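Local atomic coordinates of alginate biosynthesis protein AlgJ (Pseudomonas putida, PDB entry 4O8V), a protein that probably adds acetyl groups to mannuronate residues of alginate, as part of an inner-membrane complex with AlgI and AlgF. Residues Val12-Phe25 against Ala63-Pro77. Residues are numbered along the deposited sequence; the frame is centred on the assembly and turned at random.
Sequences VLGRDQWLFSDEEF and AKARVYTEYLGKERP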
# COMPACT_ATOMS: atom_id res chain seq x y z
N VAL A 12 -14.23 -0.19 -13.37
CA VAL A 12 -15.29 0.81 -13.48
C VAL A 12 -14.79 1.96 -14.35
O VAL A 12 -13.65 2.42 -14.21
CB VAL A 12 -15.72 1.34 -12.09
CG1 VAL A 12 -16.83 2.37 -12.22
CG2 VAL A 12 -16.17 0.19 -11.20
N LEU A 13 -15.63 2.39 -15.29
CA LEU A 13 -15.24 3.49 -16.17
C LEU A 13 -15.48 4.82 -15.49
O LEU A 13 -16.55 5.04 -14.92
CB LEU A 13 -16.04 3.45 -17.47
CG LEU A 13 -15.98 2.19 -18.31
CD1 LEU A 13 -16.88 2.37 -19.54
CD2 LEU A 13 -14.56 1.87 -18.70
N GLY A 14 -14.49 5.71 -15.55
CA GLY A 14 -14.66 7.08 -15.10
C GLY A 14 -14.71 8.06 -16.27
O GLY A 14 -14.88 7.64 -17.42
N ARG A 15 -14.59 9.35 -15.98
CA ARG A 15 -14.55 10.38 -17.03
C ARG A 15 -13.16 10.50 -17.61
O ARG A 15 -12.20 10.06 -16.99
CB ARG A 15 -14.96 11.76 -16.48
CG ARG A 15 -16.36 11.85 -15.93
CD ARG A 15 -16.73 13.32 -15.68
NE ARG A 15 -15.71 13.99 -14.88
CZ ARG A 15 -15.08 15.10 -15.24
NH1 ARG A 15 -15.39 15.70 -16.38
NH2 ARG A 15 -14.15 15.62 -14.45
N ASP A 16 -13.05 11.11 -18.80
CA ASP A 16 -11.74 11.43 -19.40
C ASP A 16 -10.83 10.20 -19.51
O ASP A 16 -9.60 10.30 -19.31
CB ASP A 16 -11.03 12.54 -18.58
CG ASP A 16 -11.61 13.93 -18.82
OD1 ASP A 16 -12.65 14.05 -19.52
OD2 ASP A 16 -11.03 14.92 -18.29
N GLN A 17 -11.42 9.06 -19.85
CA GLN A 17 -10.69 7.80 -20.03
C GLN A 17 -9.91 7.37 -18.75
O GLN A 17 -8.86 6.74 -18.83
CB GLN A 17 -9.72 7.89 -21.24
CG GLN A 17 -10.44 8.19 -22.59
CD GLN A 17 -9.74 7.62 -23.83
OE1 GLN A 17 -8.53 7.78 -24.03
NE2 GLN A 17 -10.52 6.97 -24.69
N TRP A 18 -10.47 7.68 -17.58
CA TRP A 18 -9.96 7.13 -16.31
C TRP A 18 -10.63 5.77 -16.04
O TRP A 18 -11.80 5.59 -16.38
CB TRP A 18 -10.25 8.10 -15.15
CG TRP A 18 -9.23 9.20 -15.01
CD1 TRP A 18 -9.03 10.28 -15.83
CD2 TRP A 18 -8.25 9.30 -13.98
NE1 TRP A 18 -7.96 11.03 -15.38
CE2 TRP A 18 -7.49 10.45 -14.23
CE3 TRP A 18 -7.96 8.51 -12.85
CZ2 TRP A 18 -6.42 10.84 -13.40
CZ3 TRP A 18 -6.91 8.90 -12.03
CH2 TRP A 18 -6.16 10.05 -12.31
N LEU A 19 -9.90 4.85 -15.42
CA LEU A 19 -10.42 3.53 -15.04
C LEU A 19 -10.24 3.35 -13.55
O LEU A 19 -9.26 3.80 -13.01
CB LEU A 19 -9.67 2.43 -15.76
CG LEU A 19 -9.66 2.51 -17.28
CD1 LEU A 19 -8.78 1.38 -17.83
CD2 LEU A 19 -11.07 2.41 -17.79
N PHE A 20 -11.16 2.65 -12.89
CA PHE A 20 -10.99 2.35 -11.47
C PHE A 20 -11.17 0.85 -11.23
O PHE A 20 -11.84 0.17 -12.02
CB PHE A 20 -11.99 3.13 -10.61
CG PHE A 20 -11.83 4.63 -10.69
CD1 PHE A 20 -11.00 5.31 -9.82
CD2 PHE A 20 -12.55 5.38 -11.62
CE1 PHE A 20 -10.88 6.71 -9.87
CE2 PHE A 20 -12.42 6.78 -11.69
CZ PHE A 20 -11.59 7.44 -10.81
N SER A 21 -10.57 0.34 -10.15
CA SER A 21 -10.85 -1.02 -9.69
C SER A 21 -12.23 -1.09 -9.07
O SER A 21 -12.56 -0.26 -8.21
CB SER A 21 -9.83 -1.46 -8.64
OG SER A 21 -10.27 -2.67 -8.04
N ASP A 22 -13.04 -2.07 -9.45
CA ASP A 22 -14.36 -2.18 -8.82
C ASP A 22 -14.24 -2.64 -7.37
O ASP A 22 -15.22 -2.61 -6.63
CB ASP A 22 -15.31 -3.09 -9.64
CG ASP A 22 -15.02 -4.56 -9.48
OD1 ASP A 22 -13.86 -4.94 -9.20
OD2 ASP A 22 -15.97 -5.34 -9.64
N GLU A 23 -13.04 -3.01 -6.94
CA GLU A 23 -12.81 -3.34 -5.53
C GLU A 23 -12.91 -2.08 -4.66
O GLU A 23 -13.08 -2.17 -3.44
CB GLU A 23 -11.44 -4.02 -5.35
CG GLU A 23 -11.32 -5.36 -6.05
CD GLU A 23 -9.96 -6.04 -5.86
OE1 GLU A 23 -9.00 -5.37 -5.41
OE2 GLU A 23 -9.85 -7.24 -6.16
N GLU A 24 -12.83 -0.92 -5.29
CA GLU A 24 -13.01 0.35 -4.59
C GLU A 24 -14.48 0.78 -4.64
O GLU A 24 -14.84 1.83 -4.11
CB GLU A 24 -12.11 1.44 -5.19
CG GLU A 24 -10.64 1.28 -4.74
CD GLU A 24 -9.67 2.23 -5.43
OE1 GLU A 24 -10.11 3.10 -6.22
OE2 GLU A 24 -8.44 2.11 -5.17
N PHE A 25 -15.31 -0.04 -5.28
CA PHE A 25 -16.74 0.28 -5.46
C PHE A 25 -17.68 -0.75 -4.83
O PHE A 25 -18.71 -0.39 -4.24
CB PHE A 25 -17.09 0.37 -6.95
CG PHE A 25 -16.56 1.59 -7.63
CD1 PHE A 25 -15.20 1.74 -7.84
CD2 PHE A 25 -17.43 2.56 -8.11
CE1 PHE A 25 -14.70 2.88 -8.48
CE2 PHE A 25 -16.94 3.69 -8.77
CZ PHE A 25 -15.57 3.85 -8.94
N ALA A 63 -7.89 4.92 -1.45
CA ALA A 63 -8.41 4.42 -2.72
C ALA A 63 -8.20 5.46 -3.81
O ALA A 63 -8.33 6.66 -3.56
CB ALA A 63 -9.87 4.07 -2.59
N LYS A 64 -7.91 5.01 -5.03
CA LYS A 64 -7.78 5.95 -6.13
C LYS A 64 -9.10 6.68 -6.32
O LYS A 64 -9.13 7.88 -6.62
CB LYS A 64 -7.37 5.23 -7.42
CG LYS A 64 -7.09 6.21 -8.57
CD LYS A 64 -6.44 5.54 -9.75
CE LYS A 64 -7.42 5.28 -10.85
NZ LYS A 64 -6.74 4.76 -12.07
N ALA A 65 -10.21 5.96 -6.12
CA ALA A 65 -11.54 6.55 -6.27
C ALA A 65 -11.83 7.65 -5.24
O ALA A 65 -12.70 8.48 -5.45
CB ALA A 65 -12.61 5.48 -6.18
N ARG A 66 -11.12 7.62 -4.12
CA ARG A 66 -11.28 8.64 -3.09
C ARG A 66 -10.41 9.86 -3.40
O ARG A 66 -10.81 10.99 -3.13
CB ARG A 66 -10.89 8.08 -1.69
CG ARG A 66 -11.03 9.09 -0.56
CD ARG A 66 -10.66 8.50 0.83
NE ARG A 66 -11.25 7.18 1.09
CZ ARG A 66 -12.53 6.96 1.41
NH1 ARG A 66 -13.39 7.98 1.47
NH2 ARG A 66 -12.95 5.72 1.64
N VAL A 67 -9.23 9.63 -3.95
CA VAL A 67 -8.30 10.71 -4.23
C VAL A 67 -8.69 11.43 -5.53
O VAL A 67 -8.52 12.64 -5.64
CB VAL A 67 -6.84 10.19 -4.33
CG1 VAL A 67 -5.89 11.33 -4.72
CG2 VAL A 67 -6.41 9.55 -3.01
N TYR A 68 -9.22 10.68 -6.50
CA TYR A 68 -9.66 11.27 -7.78
C TYR A 68 -11.18 11.17 -8.01
O TYR A 68 -11.65 10.73 -9.06
CB TYR A 68 -8.87 10.62 -8.94
CG TYR A 68 -7.48 11.20 -9.04
CD1 TYR A 68 -7.29 12.45 -9.63
CD2 TYR A 68 -6.37 10.53 -8.51
CE1 TYR A 68 -6.03 13.02 -9.70
CE2 TYR A 68 -5.09 11.10 -8.57
CZ TYR A 68 -4.93 12.35 -9.17
OH TYR A 68 -3.68 12.93 -9.23
N THR A 69 -11.96 11.64 -7.04
CA THR A 69 -13.42 11.63 -7.17
C THR A 69 -13.91 12.45 -8.35
O THR A 69 -15.02 12.24 -8.85
CB THR A 69 -14.11 12.17 -5.91
OG1 THR A 69 -13.76 13.54 -5.73
CG2 THR A 69 -13.68 11.38 -4.69
N GLU A 70 -13.08 13.38 -8.80
CA GLU A 70 -13.51 14.27 -9.87
C GLU A 70 -13.55 13.54 -11.21
O GLU A 70 -14.11 14.04 -12.18
CB GLU A 70 -12.60 15.51 -9.96
CG GLU A 70 -11.16 15.24 -10.36
CD GLU A 70 -10.22 15.14 -9.15
OE1 GLU A 70 -10.62 14.57 -8.11
OE2 GLU A 70 -9.07 15.64 -9.24
N TYR A 71 -12.97 12.34 -11.26
CA TYR A 71 -13.00 11.56 -12.49
C TYR A 71 -13.95 10.36 -12.39
O TYR A 71 -13.96 9.51 -13.26
CB TYR A 71 -11.59 11.09 -12.87
CG TYR A 71 -10.69 12.25 -13.25
CD1 TYR A 71 -11.04 13.12 -14.27
CD2 TYR A 71 -9.50 12.48 -12.57
CE1 TYR A 71 -10.23 14.19 -14.61
CE2 TYR A 71 -8.68 13.56 -12.89
CZ TYR A 71 -9.06 14.41 -13.91
OH TYR A 71 -8.26 15.47 -14.26
N LEU A 72 -14.74 10.32 -11.32
CA LEU A 72 -15.83 9.36 -11.25
C LEU A 72 -16.81 9.56 -12.39
O LEU A 72 -17.15 10.70 -12.79
CB LEU A 72 -16.56 9.45 -9.91
CG LEU A 72 -15.67 8.98 -8.76
CD1 LEU A 72 -16.41 9.11 -7.45
CD2 LEU A 72 -15.20 7.54 -8.98
N GLY A 73 -17.27 8.45 -12.94
CA GLY A 73 -18.26 8.50 -14.00
C GLY A 73 -19.66 8.35 -13.45
O GLY A 73 -19.98 8.89 -12.40
N LYS A 74 -20.50 7.61 -14.18
CA LYS A 74 -21.86 7.33 -13.74
C LYS A 74 -21.89 6.54 -12.43
O LYS A 74 -22.56 6.94 -11.48
CB LYS A 74 -22.62 6.58 -14.85
N GLU A 75 -21.15 5.43 -12.38
CA GLU A 75 -21.13 4.59 -11.19
C GLU A 75 -20.37 5.25 -10.04
O GLU A 75 -19.27 5.75 -10.23
CB GLU A 75 -20.48 3.23 -11.48
CG GLU A 75 -21.26 2.31 -12.39
CD GLU A 75 -20.59 0.96 -12.53
OE1 GLU A 75 -20.60 0.18 -11.55
OE2 GLU A 75 -20.03 0.68 -13.61
N ARG A 76 -20.97 5.22 -8.85
CA ARG A 76 -20.29 5.66 -7.62
C ARG A 76 -20.06 4.47 -6.68
O ARG A 76 -20.83 3.51 -6.72
CB ARG A 76 -21.14 6.73 -6.92
CG ARG A 76 -21.36 7.97 -7.76
CD ARG A 76 -20.01 8.53 -8.15
NE ARG A 76 -20.07 9.38 -9.33
CZ ARG A 76 -19.92 10.70 -9.30
NH1 ARG A 76 -19.73 11.31 -8.14
NH2 ARG A 76 -19.98 11.41 -10.42
N PRO A 77 -19.02 4.54 -5.82
CA PRO A 77 -18.79 3.43 -4.88
C PRO A 77 -19.99 3.23 -3.94
O PRO A 77 -20.73 4.19 -3.67
CB PRO A 77 -17.54 3.88 -4.11
CG PRO A 77 -16.82 4.81 -5.06
CD PRO A 77 -17.95 5.54 -5.77
O HOH W 1 -18.33 1.39 -15.51
O HOH W 2 -8.57 15.47 -17.38
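The five-membered ring of the W18 indole lies against the phenol of Y71 in an offset stack, planes 10° apart, with NE1 over the centre of the Y71 ring; E70 CG covers that ring's other face. Farther along, W18 CH2 sits over the centre of the Y68 ring, 3.6 Å above its plane, and K64 CE meets the edge of the indole. This aromatic cluster joins the β-hairpin 11-13/19-21 to the helix and loop that follow strand 55-61 in the SGNH hydrolase-like domain. With an alanine at W18, Y71 and Y68 would probably lose their shared flat partner and a gap would open beside the K64 chain. F20, two residues on in strand 19-21, takes L72 CD2 over one face and Y71 O at its edge, while F25, just beyond the 3-10 turn 22-24, offers two flat apolar faces: V12 CG2 lies over the centre of one, P77 CG nearer the rim of the other in a CH-pi contact. Lysine suits position 64 because its long chain, leaving with CG anti to the backbone N (chi1 -175°), passes W18 and F20. K64 NZ thereby meets L19 O at 2.9 Å and also bonds the carbonyls of L117 and D120, the latter probably an active-site residue. E24 extends to the start of helix 64-67, where OE2 accepts from K64 N (3.0 Å) and OE1 from A65 N (2.9 Å), both from above the carboxylate plane; the helix N-terminus probably stabilises its negative charge. Near the hairpin turn, R15 N bonds Y71 O (2.8 Å); arginine suits because NE and NH2 both donate, within the guanidinium plane, to E70 O, NH2 at 2.8 Å.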